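Local coordinates for protein pseudoaglycone deacetylase Dbv21 (Actinoplanes teichomyceticus, PDB 3DFI) that probably removes the acetyl group from the pseudoaglycone precursor of the lipoglycopeptide antibiotic A40926, as a zinc-binding hydrolase of the PIG-L family, at residues Glu135-Glu138 and Ser139-Glu143; Ser209-Asp212 and Glu213-Thr217; Gln183-Pro186 and Tyr187-Tyr190. All coordinates share one frame; numbering follows the deposited sequence.

Interaction 1: residues Glu135-Glu138 and Ser139-Glu143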
ATOM      1  N   GLU A 135      -6.756  -6.625 -15.001  1.00 49.57           N
ATOM      2  CA  GLU A 135      -6.492  -6.107 -16.367  1.00 50.31           C
ATOM      3  C   GLU A 135      -5.635  -4.840 -16.309  1.00 49.94           C
ATOM      4  O   GLU A 135      -4.646  -4.714 -17.017  1.00 50.22           O
ATOM      5  CB  GLU A 135      -7.795  -5.714 -17.049  1.00 50.55           C
ATOM      6  CG  GLU A 135      -8.457  -6.706 -17.903  1.00 54.14           C
ATOM      7  CD  GLU A 135      -9.551  -6.048 -18.740  1.00 57.25           C
ATOM      8  OE1 GLU A 135      -9.482  -6.111 -19.998  1.00 59.85           O
ATOM      9  OE2 GLU A 135     -10.469  -5.442 -18.136  1.00 57.24           O
ATOM     10  N   ASP A 136      -6.046  -3.903 -15.465  1.00 49.39           N
ATOM     11  CA  ASP A 136      -5.322  -2.649 -15.245  1.00 49.56           C
ATOM     12  C   ASP A 136      -3.920  -2.838 -14.659  1.00 49.83           C
ATOM     13  O   ASP A 136      -3.000  -2.099 -15.017  1.00 49.93           O
ATOM     14  CB  ASP A 136      -6.141  -1.715 -14.347  1.00 48.95           C
ATOM     15  CG  ASP A 136      -7.335  -1.121 -15.050  1.00 49.58           C
ATOM     16  OD1 ASP A 136      -7.762  -1.611 -16.138  1.00 48.55           O
ATOM     17  OD2 ASP A 136      -7.853  -0.120 -14.521  1.00 48.80           O
ATOM     18  N   ILE A 137      -3.766  -3.798 -13.747  1.00 49.43           N
ATOM     19  CA  ILE A 137      -2.440  -4.143 -13.224  1.00 50.02           C
ATOM     20  C   ILE A 137      -1.551  -4.788 -14.303  1.00 50.35           C
ATOM     21  O   ILE A 137      -0.372  -4.474 -14.393  1.00 50.53           O
ATOM     22  CB  ILE A 137      -2.510  -5.057 -11.947  1.00 50.50           C
ATOM     23  CG1 ILE A 137      -3.121  -4.280 -10.770  1.00 48.84           C
ATOM     24  CG2 ILE A 137      -1.110  -5.488 -11.489  1.00 50.16           C
ATOM     25  CD1 ILE A 137      -3.516  -5.203  -9.644  1.00 50.90           C
ATOM     26  N   GLU A 138      -2.110  -5.674 -15.130  1.00 50.84           N
ATOM     27  CA  GLU A 138      -1.359  -6.188 -16.270  1.00 51.75           C
ATOM     28  C   GLU A 138      -0.908  -5.043 -17.185  1.00 51.76           C
ATOM     29  O   GLU A 138       0.243  -5.009 -17.610  1.00 53.36           O
ATOM     30  CB  GLU A 138      -2.139  -7.277 -17.041  1.00 51.62           C
ATOM     31  CG  GLU A 138      -2.330  -8.544 -16.161  1.00 52.80           C
ATOM     32  CD  GLU A 138      -2.888  -9.759 -16.867  1.00 53.58           C
ATOM     33  OE1 GLU A 138      -3.118  -9.695 -18.087  1.00 57.12           O
ATOM     34  OE2 GLU A 138      -3.079 -10.803 -16.191  1.00 58.10           O
ATOM     35  N   SER A 139      -1.807  -4.110 -17.484  1.00 51.31           N
ATOM     36  CA  SER A 139      -1.472  -2.955 -18.329  1.00 51.06           C
ATOM     37  C   SER A 139      -0.346  -2.139 -17.682  1.00 50.89           C
ATOM     38  O   SER A 139       0.588  -1.726 -18.365  1.00 50.95           O
ATOM     39  CB  SER A 139      -2.700  -2.064 -18.546  1.00 50.73           C
ATOM     40  OG  SER A 139      -3.701  -2.766 -19.244  1.00 50.13           O
ATOM     41  N   MET A 140      -0.422  -1.943 -16.368  1.00 50.04           N
ATOM     42  CA  MET A 140       0.635  -1.244 -15.632  1.00 50.86           C
ATOM     43  C   MET A 140       2.007  -1.974 -15.658  1.00 50.70           C
ATOM     44  O   MET A 140       3.052  -1.340 -15.848  1.00 50.01           O
ATOM     45  CB  MET A 140       0.181  -0.910 -14.200  1.00 51.05           C
ATOM     46  CG  MET A 140       0.972   0.214 -13.528  1.00 53.95           C
ATOM     47  SD  MET A 140       0.619   1.877 -14.220  1.00 57.07           S
ATOM     48  CE  MET A 140       1.781   2.083 -15.525  1.00 57.31           C
ATOM     49  N   ILE A 141       1.996  -3.299 -15.508  1.00 51.23           N
ATOM     50  CA  ILE A 141       3.225  -4.109 -15.624  1.00 51.08           C
ATOM     51  C   ILE A 141       3.876  -4.003 -17.009  1.00 51.79           C
ATOM     52  O   ILE A 141       5.081  -3.788 -17.117  1.00 51.67           O
ATOM     53  CB  ILE A 141       2.958  -5.584 -15.268  1.00 51.60           C
ATOM     54  CG1 ILE A 141       2.576  -5.698 -13.780  1.00 50.73           C
ATOM     55  CG2 ILE A 141       4.167  -6.484 -15.672  1.00 50.85           C
ATOM     56  CD1 ILE A 141       2.110  -7.072 -13.353  1.00 53.60           C
ATOM     57  N   ALA A 142       3.076  -4.147 -18.061  1.00 52.20           N
ATOM     58  CA  ALA A 142       3.577  -4.013 -19.415  1.00 53.03           C
ATOM     59  C   ALA A 142       4.245  -2.648 -19.585  1.00 54.13           C
ATOM     60  O   ALA A 142       5.329  -2.531 -20.146  1.00 54.13           O
ATOM     61  CB  ALA A 142       2.436  -4.186 -20.409  1.00 52.78           C
ATOM     62  N   GLU A 143       3.600  -1.615 -19.056  1.00 55.27           N
ATOM     63  CA  GLU A 143       4.082  -0.254 -19.202  1.00 56.16           C
ATOM     64  C   GLU A 143       5.354   0.043 -18.384  1.00 56.29           C
ATOM     65  O   GLU A 143       6.266   0.706 -18.885  1.00 56.35           O
ATOM     66  CB  GLU A 143       2.972   0.722 -18.813  1.00 56.32           C
ATOM     67  CG  GLU A 143       3.196   2.111 -19.340  1.00 58.29           C
ATOM     68  CD  GLU A 143       2.015   3.015 -19.067  1.00 61.95           C
ATOM     69  OE1 GLU A 143       2.118   3.836 -18.126  1.00 60.35           O
ATOM     70  OE2 GLU A 143       0.993   2.883 -19.792  1.00 60.96           O
TER
HETATM   71  O   HOH W   1      -4.519  -5.633 -19.593  1.00 44.26           O

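Interaction 2: residues Ser209-Asp212 and Glu213-Thr217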
ATOM      1  N   SER A 209      13.237  -6.543   5.824  1.00 53.13           N
ATOM      2  CA  SER A 209      14.038  -5.653   5.001  1.00 53.07           C
ATOM      3  C   SER A 209      14.525  -4.491   5.869  1.00 52.64           C
ATOM      4  O   SER A 209      13.738  -3.653   6.329  1.00 52.65           O
ATOM      5  CB  SER A 209      13.254  -5.210   3.746  1.00 53.27           C
ATOM      6  OG  SER A 209      13.439  -3.819   3.446  1.00 55.91           O
ATOM      7  N   PHE A 210      15.827  -4.484   6.133  1.00 52.06           N
ATOM      8  CA  PHE A 210      16.462  -3.460   6.950  1.00 51.68           C
ATOM      9  C   PHE A 210      16.832  -2.254   6.119  1.00 51.53           C
ATOM     10  O   PHE A 210      17.214  -2.388   4.949  1.00 51.81           O
ATOM     11  CB  PHE A 210      17.705  -4.029   7.631  1.00 51.55           C
ATOM     12  CG  PHE A 210      17.389  -4.996   8.722  1.00 51.48           C
ATOM     13  CD1 PHE A 210      17.325  -6.363   8.463  1.00 51.70           C
ATOM     14  CD2 PHE A 210      17.140  -4.543  10.015  1.00 52.06           C
ATOM     15  CE1 PHE A 210      17.026  -7.267   9.483  1.00 51.00           C
ATOM     16  CE2 PHE A 210      16.835  -5.437  11.036  1.00 51.51           C
ATOM     17  CZ  PHE A 210      16.778  -6.805  10.762  1.00 51.00           C
ATOM     18  N   VAL A 211      16.701  -1.078   6.728  1.00 50.94           N
ATOM     19  CA  VAL A 211      16.982   0.185   6.056  1.00 50.60           C
ATOM     20  C   VAL A 211      17.894   1.046   6.937  1.00 50.69           C
ATOM     21  O   VAL A 211      18.024   0.798   8.140  1.00 50.52           O
ATOM     22  CB  VAL A 211      15.672   0.966   5.675  1.00 50.71           C
ATOM     23  CG1 VAL A 211      14.701   0.082   4.854  1.00 50.59           C
ATOM     24  CG2 VAL A 211      14.979   1.541   6.913  1.00 49.49           C
ATOM     25  N   ASP A 212      18.535   2.043   6.333  1.00 50.76           N
ATOM     26  CA  ASP A 212      19.404   2.946   7.076  1.00 50.95           C
ATOM     27  C   ASP A 212      18.581   4.097   7.686  1.00 51.14           C
ATOM     28  O   ASP A 212      17.373   4.204   7.423  1.00 50.90           O
ATOM     29  CB  ASP A 212      20.571   3.436   6.199  1.00 51.19           C
ATOM     30  CG  ASP A 212      20.131   4.309   5.017  1.00 51.10           C
ATOM     31  OD1 ASP A 212      20.967   4.524   4.115  1.00 52.44           O
ATOM     32  OD2 ASP A 212      18.984   4.790   4.968  1.00 50.12           O
ATOM     33  N   GLU A 213      19.201   4.941   8.506  1.00 51.30           N
ATOM     34  CA  GLU A 213      18.421   5.973   9.195  1.00 51.96           C
ATOM     35  C   GLU A 213      17.749   6.981   8.268  1.00 51.55           C
ATOM     36  O   GLU A 213      16.651   7.438   8.558  1.00 52.43           O
ATOM     37  CB  GLU A 213      19.193   6.665  10.332  1.00 52.30           C
ATOM     38  CG  GLU A 213      20.697   6.726  10.184  1.00 54.47           C
ATOM     39  CD  GLU A 213      21.407   6.754  11.529  1.00 57.53           C
ATOM     40  OE1 GLU A 213      22.382   5.981  11.714  1.00 59.90           O
ATOM     41  OE2 GLU A 213      20.989   7.539  12.412  1.00 58.18           O
ATOM     42  N   GLU A 214      18.368   7.310   7.142  1.00 51.23           N
ATOM     43  CA  GLU A 214      17.743   8.272   6.245  1.00 51.28           C
ATOM     44  C   GLU A 214      16.493   7.709   5.553  1.00 50.88           C
ATOM     45  O   GLU A 214      15.531   8.455   5.329  1.00 50.56           O
ATOM     46  CB  GLU A 214      18.745   8.881   5.253  1.00 51.78           C
ATOM     47  CG  GLU A 214      18.622   8.419   3.811  1.00 53.39           C
ATOM     48  CD  GLU A 214      19.017   9.497   2.807  1.00 55.77           C
ATOM     49  OE1 GLU A 214      20.108   9.382   2.198  1.00 57.40           O
ATOM     50  OE2 GLU A 214      18.240  10.458   2.631  1.00 56.95           O
ATOM     51  N   ALA A 215      16.488   6.406   5.245  1.00 50.00           N
ATOM     52  CA  ALA A 215      15.315   5.785   4.631  1.00 49.87           C
ATOM     53  C   ALA A 215      14.116   5.832   5.586  1.00 49.99           C
ATOM     54  O   ALA A 215      12.996   6.116   5.160  1.00 49.43           O
ATOM     55  CB  ALA A 215      15.610   4.356   4.191  1.00 49.77           C
ATOM     56  N   ARG A 216      14.367   5.589   6.879  1.00 50.18           N
ATOM     57  CA  ARG A 216      13.315   5.668   7.904  1.00 50.11           C
ATOM     58  C   ARG A 216      12.832   7.108   8.093  1.00 49.88           C
ATOM     59  O   ARG A 216      11.632   7.358   8.208  1.00 49.82           O
ATOM     60  CB  ARG A 216      13.815   5.083   9.231  1.00 50.13           C
ATOM     61  CG  ARG A 216      12.938   5.356  10.450  1.00 50.53           C
ATOM     62  CD  ARG A 216      13.788   5.279  11.705  1.00 54.57           C
ATOM     63  NE  ARG A 216      13.179   5.868  12.899  1.00 57.31           N
ATOM     64  CZ  ARG A 216      12.997   7.171  13.124  1.00 58.95           C
ATOM     65  NH1 ARG A 216      12.448   7.557  14.268  1.00 58.38           N
ATOM     66  NH2 ARG A 216      13.332   8.090  12.218  1.00 60.27           N
ATOM     67  N   THR A 217      13.777   8.044   8.134  1.00 49.81           N
ATOM     68  CA  THR A 217      13.467   9.477   8.210  1.00 49.79           C
ATOM     69  C   THR A 217      12.616   9.900   7.003  1.00 49.86           C
ATOM     70  O   THR A 217      11.589  10.583   7.159  1.00 50.37           O
ATOM     71  CB  THR A 217      14.768  10.319   8.388  1.00 49.66           C
ATOM     72  OG1 THR A 217      15.311  10.058   9.685  1.00 49.65           O
ATOM     73  CG2 THR A 217      14.513  11.817   8.284  1.00 50.74           C
TER

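Interaction 3: residues Gln183-Pro186 and Tyr187-Tyr190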
ATOM      1  N   GLN A 183       3.524  -6.578   5.002  1.00 46.78           N
ATOM      2  CA  GLN A 183       2.748  -6.552   6.234  1.00 46.78           C
ATOM      3  C   GLN A 183       2.091  -5.172   6.317  1.00 46.99           C
ATOM      4  O   GLN A 183       2.810  -4.161   6.483  1.00 47.20           O
ATOM      5  CB  GLN A 183       3.709  -6.737   7.408  1.00 47.26           C
ATOM      6  CG  GLN A 183       3.086  -6.933   8.797  1.00 46.59           C
ATOM      7  CD  GLN A 183       4.133  -6.958   9.890  1.00 47.23           C
ATOM      8  OE1 GLN A 183       4.918  -5.991   9.974  1.00 50.16           O
ATOM      9  NE2 GLN A 183       4.173  -7.936  10.671  1.00 47.20           N
ATOM     10  N   ASP A 184       0.755  -5.133   6.220  1.00 46.05           N
ATOM     11  CA  ASP A 184      -0.021  -3.872   6.177  1.00 47.62           C
ATOM     12  C   ASP A 184       0.209  -3.091   7.461  1.00 47.16           C
ATOM     13  O   ASP A 184       0.085  -3.661   8.522  1.00 47.25           O
ATOM     14  CB  ASP A 184      -1.527  -4.175   6.038  1.00 46.85           C
ATOM     15  CG  ASP A 184      -1.842  -5.107   4.833  1.00 50.62           C
ATOM     16  OD1 ASP A 184      -1.350  -6.278   4.795  1.00 48.03           O
ATOM     17  OD2 ASP A 184      -2.584  -4.649   3.937  1.00 51.29           O
ATOM     18  N   LEU A 185       0.503  -1.787   7.363  1.00 47.92           N
ATOM     19  CA  LEU A 185       0.735  -0.979   8.569  1.00 47.73           C
ATOM     20  C   LEU A 185      -0.203   0.230   8.573  1.00 48.08           C
ATOM     21  O   LEU A 185      -0.544   0.722   7.530  1.00 47.17           O
ATOM     22  CB  LEU A 185       2.208  -0.552   8.668  1.00 46.96           C
ATOM     23  CG  LEU A 185       3.217  -1.661   9.012  1.00 49.26           C
ATOM     24  CD1 LEU A 185       4.676  -1.200   8.830  1.00 48.75           C
ATOM     25  CD2 LEU A 185       2.958  -2.217  10.430  1.00 44.31           C
ATOM     26  N   PRO A 186      -0.599   0.721   9.759  1.00 48.21           N
ATOM     27  CA  PRO A 186      -0.192   0.275  11.094  1.00 48.68           C
ATOM     28  C   PRO A 186      -0.960  -0.945  11.586  1.00 49.47           C
ATOM     29  O   PRO A 186      -0.700  -1.443  12.683  1.00 49.24           O
ATOM     30  CB  PRO A 186      -0.547   1.479  11.978  1.00 48.14           C
ATOM     31  CG  PRO A 186      -1.735   2.109  11.300  1.00 48.08           C
ATOM     32  CD  PRO A 186      -1.531   1.868   9.814  1.00 48.14           C
ATOM     33  N   TYR A 187      -1.885  -1.425  10.769  1.00 49.99           N
ATOM     34  CA  TYR A 187      -2.799  -2.510  11.149  1.00 51.56           C
ATOM     35  C   TYR A 187      -2.130  -3.704  11.850  1.00 51.52           C
ATOM     36  O   TYR A 187      -2.623  -4.172  12.879  1.00 51.57           O
ATOM     37  CB  TYR A 187      -3.689  -2.882   9.954  1.00 51.99           C
ATOM     38  CG  TYR A 187      -4.146  -1.599   9.229  1.00 55.12           C
ATOM     39  CD1 TYR A 187      -5.024  -0.684   9.873  1.00 57.23           C
ATOM     40  CD2 TYR A 187      -3.633  -1.243   7.969  1.00 54.69           C
ATOM     41  CE1 TYR A 187      -5.415   0.516   9.270  1.00 56.53           C
ATOM     42  CE2 TYR A 187      -4.039  -0.039   7.343  1.00 54.93           C
ATOM     43  CZ  TYR A 187      -4.928   0.831   8.009  1.00 56.46           C
ATOM     44  OH  TYR A 187      -5.348   2.013   7.431  1.00 56.42           O
ATOM     45  N   ALA A 188      -0.976  -4.134  11.341  1.00 52.33           N
ATOM     46  CA  ALA A 188      -0.221  -5.260  11.936  1.00 52.63           C
ATOM     47  C   ALA A 188       0.381  -4.935  13.295  1.00 52.86           C
ATOM     48  O   ALA A 188       0.653  -5.842  14.072  1.00 52.45           O
ATOM     49  CB  ALA A 188       0.856  -5.747  10.999  1.00 52.81           C
ATOM     50  N   ALA A 189       0.571  -3.650  13.606  1.00 53.48           N
ATOM     51  CA  ALA A 189       1.070  -3.291  14.955  1.00 53.67           C
ATOM     52  C   ALA A 189       0.037  -3.512  16.048  1.00 54.29           C
ATOM     53  O   ALA A 189       0.385  -3.565  17.221  1.00 53.82           O
ATOM     54  CB  ALA A 189       1.607  -1.857  15.001  1.00 53.09           C
ATOM     55  N   TYR A 190      -1.225  -3.659  15.663  1.00 55.89           N
ATOM     56  CA  TYR A 190      -2.308  -3.820  16.631  1.00 57.85           C
ATOM     57  C   TYR A 190      -2.816  -5.255  16.732  1.00 59.39           C
ATOM     58  O   TYR A 190      -3.104  -5.729  17.826  1.00 59.79           O
ATOM     59  CB  TYR A 190      -3.470  -2.859  16.324  1.00 58.24           C
ATOM     60  CG  TYR A 190      -3.100  -1.392  16.430  1.00 58.21           C
ATOM     61  CD1 TYR A 190      -3.119  -0.723  17.670  1.00 59.79           C
ATOM     62  CD2 TYR A 190      -2.745  -0.671  15.301  1.00 58.80           C
ATOM     63  CE1 TYR A 190      -2.773   0.644  17.775  1.00 59.55           C
ATOM     64  CE2 TYR A 190      -2.396   0.697  15.383  1.00 59.90           C
ATOM     65  CZ  TYR A 190      -2.408   1.343  16.620  1.00 59.77           C
ATOM     66  OH  TYR A 190      -2.061   2.686  16.677  1.00 59.02           O
TER

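Interaction 1: residues Glu135-Glu138 and Ser139-Glu143
Ile137 and Ile141 share a rotamer but offer different branches: with chi1 -67° CG1 of Ile137 lies beside the backbone N, which leaves CG2 anti to it and facing the next turn, whereas Ile141 offers CD1, at the end of its CG1 branch. CD1 of Ile141 thereby rests 4.0 Å from CG2 of Ile137, the two side chains crossing at a slant, while CG1 of Ile141 lies 3.3 Å from O of Ile137. Ser139 turns OG back as well, with chi1 -63°, to 3.1 Å from O of Glu135. A water donates to O of Glu135 at 2.7 Å and also hydrogen-bonds OG of Ser139, so this carbonyl accepts from both the water and the backbone N of Ser139. Both pairs are four residues apart in helix 126-144, whose regular backbone bonds include Ala142 N to Glu138 O, 3.0 Å and nearly straight at 173°. The helix is amphipathic here. Ile137, Met140 and Ile141 form its buried side, packing on Ile13 and Leu11 of strand 9-14, and Ile137 also reaches helix 159-174. Toward the margins of this face, Asp136 is salt-bridged to Arg94 and Glu138 to Arg134.

Interaction 2: residues Ser209-Asp212 and Glu213-Thr217
Asp212 grips Ala215 through a capping hydrogen bond: OD2 of Asp212 accepts from the backbone N of Ala215 at 3.0 Å, with an N-H...O angle of 155°, and the donor arrives nearly along the C-O axis of the carboxylate. The side chain reaches forward because CG sits between the backbone N and the carbonyl carbon (chi1 65°), which folds the carboxylate over the first turn of the helix. Asp212 is thus the N-cap of helix 213-223, and its negative charge lies where the helix dipole would be expected to welcome it. O of Asp212 adds two weak backbone bonds, from Ala215 N at 3.2 Å and from Arg216 N at 3.4 Å. Ala215 N therefore donates to both O and OD2 of Asp212, the bond to OD2 being the sounder. CG of Glu214 lies 3.8 Å from OD2 of Asp212, beside the carboxylate.

Apolar contact comes from Val211, whose CB meets CB of Ala215 at 3.7 Å, with CG2 also close to that methyl. The valine just before the cap thus packs on the alanine of the first turn, on the stretch of chain where strand gives way to helix.

The turn leads from the edge strand 201-210 into helix 213-223. Ser209 pairs through its backbone with Glu259, and Val211 still bonds Tyr257 just ahead of strand 258-266. Helix 19-33 lies against the junction: Gln30 touches Val211 and Ala215 and makes a weak hydrogen bond to OD2 of Asp212, while Arg216 reaches Asp245 of helix 240-251 in a salt bridge.

Interaction 3: residues Gln183-Pro186 and Tyr187-Tyr190
O of Pro186 receives the backbone N of Ala189 at 2.7 Å, bent to 141°, with the donor well above the carbonyl plane. Just before it, Ala188 N donates to O of Asp184 at 3.0 Å, an i to i+4 bond where the Pro186 bond is i to i+3; the two lead into the short, weakly bonded helix at about 187-190. The peptide bond before Pro186 is cis, and CD of the proline sits 3.9 Å from the centre of the Tyr187 ring, only 9° off its normal, a CH-pi contact over one face. With chi1 -41°, CG of Tyr187 lies beside its own backbone N, which lays the ring alongside the pyrrolidine; CB of Asp184 comes to the ring edge. CB of Pro186 also meets CE2 of Tyr190 at 4.0 Å. The Ala188 CB is pressed against CG of Gln183 at 3.4 Å. The polar ends look elsewhere: OE1 of Gln183 bonds His247, while Asp184 bonds Ile155 N through OD1 and, through OD2, ND1 of the zinc ligand His161. Asp184 is a second-shell residue that probably holds the His161 ring in orientation, and its carboxylate would be expected to make the imidazole a more electron-rich ligand.

How the interactions relate
Interaction 1 lies within one regular helix, whereas interactions 2 and 3 both mark the entry into a helix after a strand. Interaction 2 is a surface contact at the edge of the sheet; interactions 1 and 3 are partly buried, on opposite sides of the chain's centre, with centres about 27 Å apart. The sharpest difference is in the use of carboxylates: that of Asp212 caps a helix, that of Asp184 hydrogen-bonds a zinc ligand, and in interaction 1 those of Asp136 and Glu138 pair with arginines. Interactions 2 and 3 share neighbours, since helices 19-33 and 240-251 meet both, yet their nearest atoms remain about 9 Å apart. Interaction 3 alone lies beside the metal site.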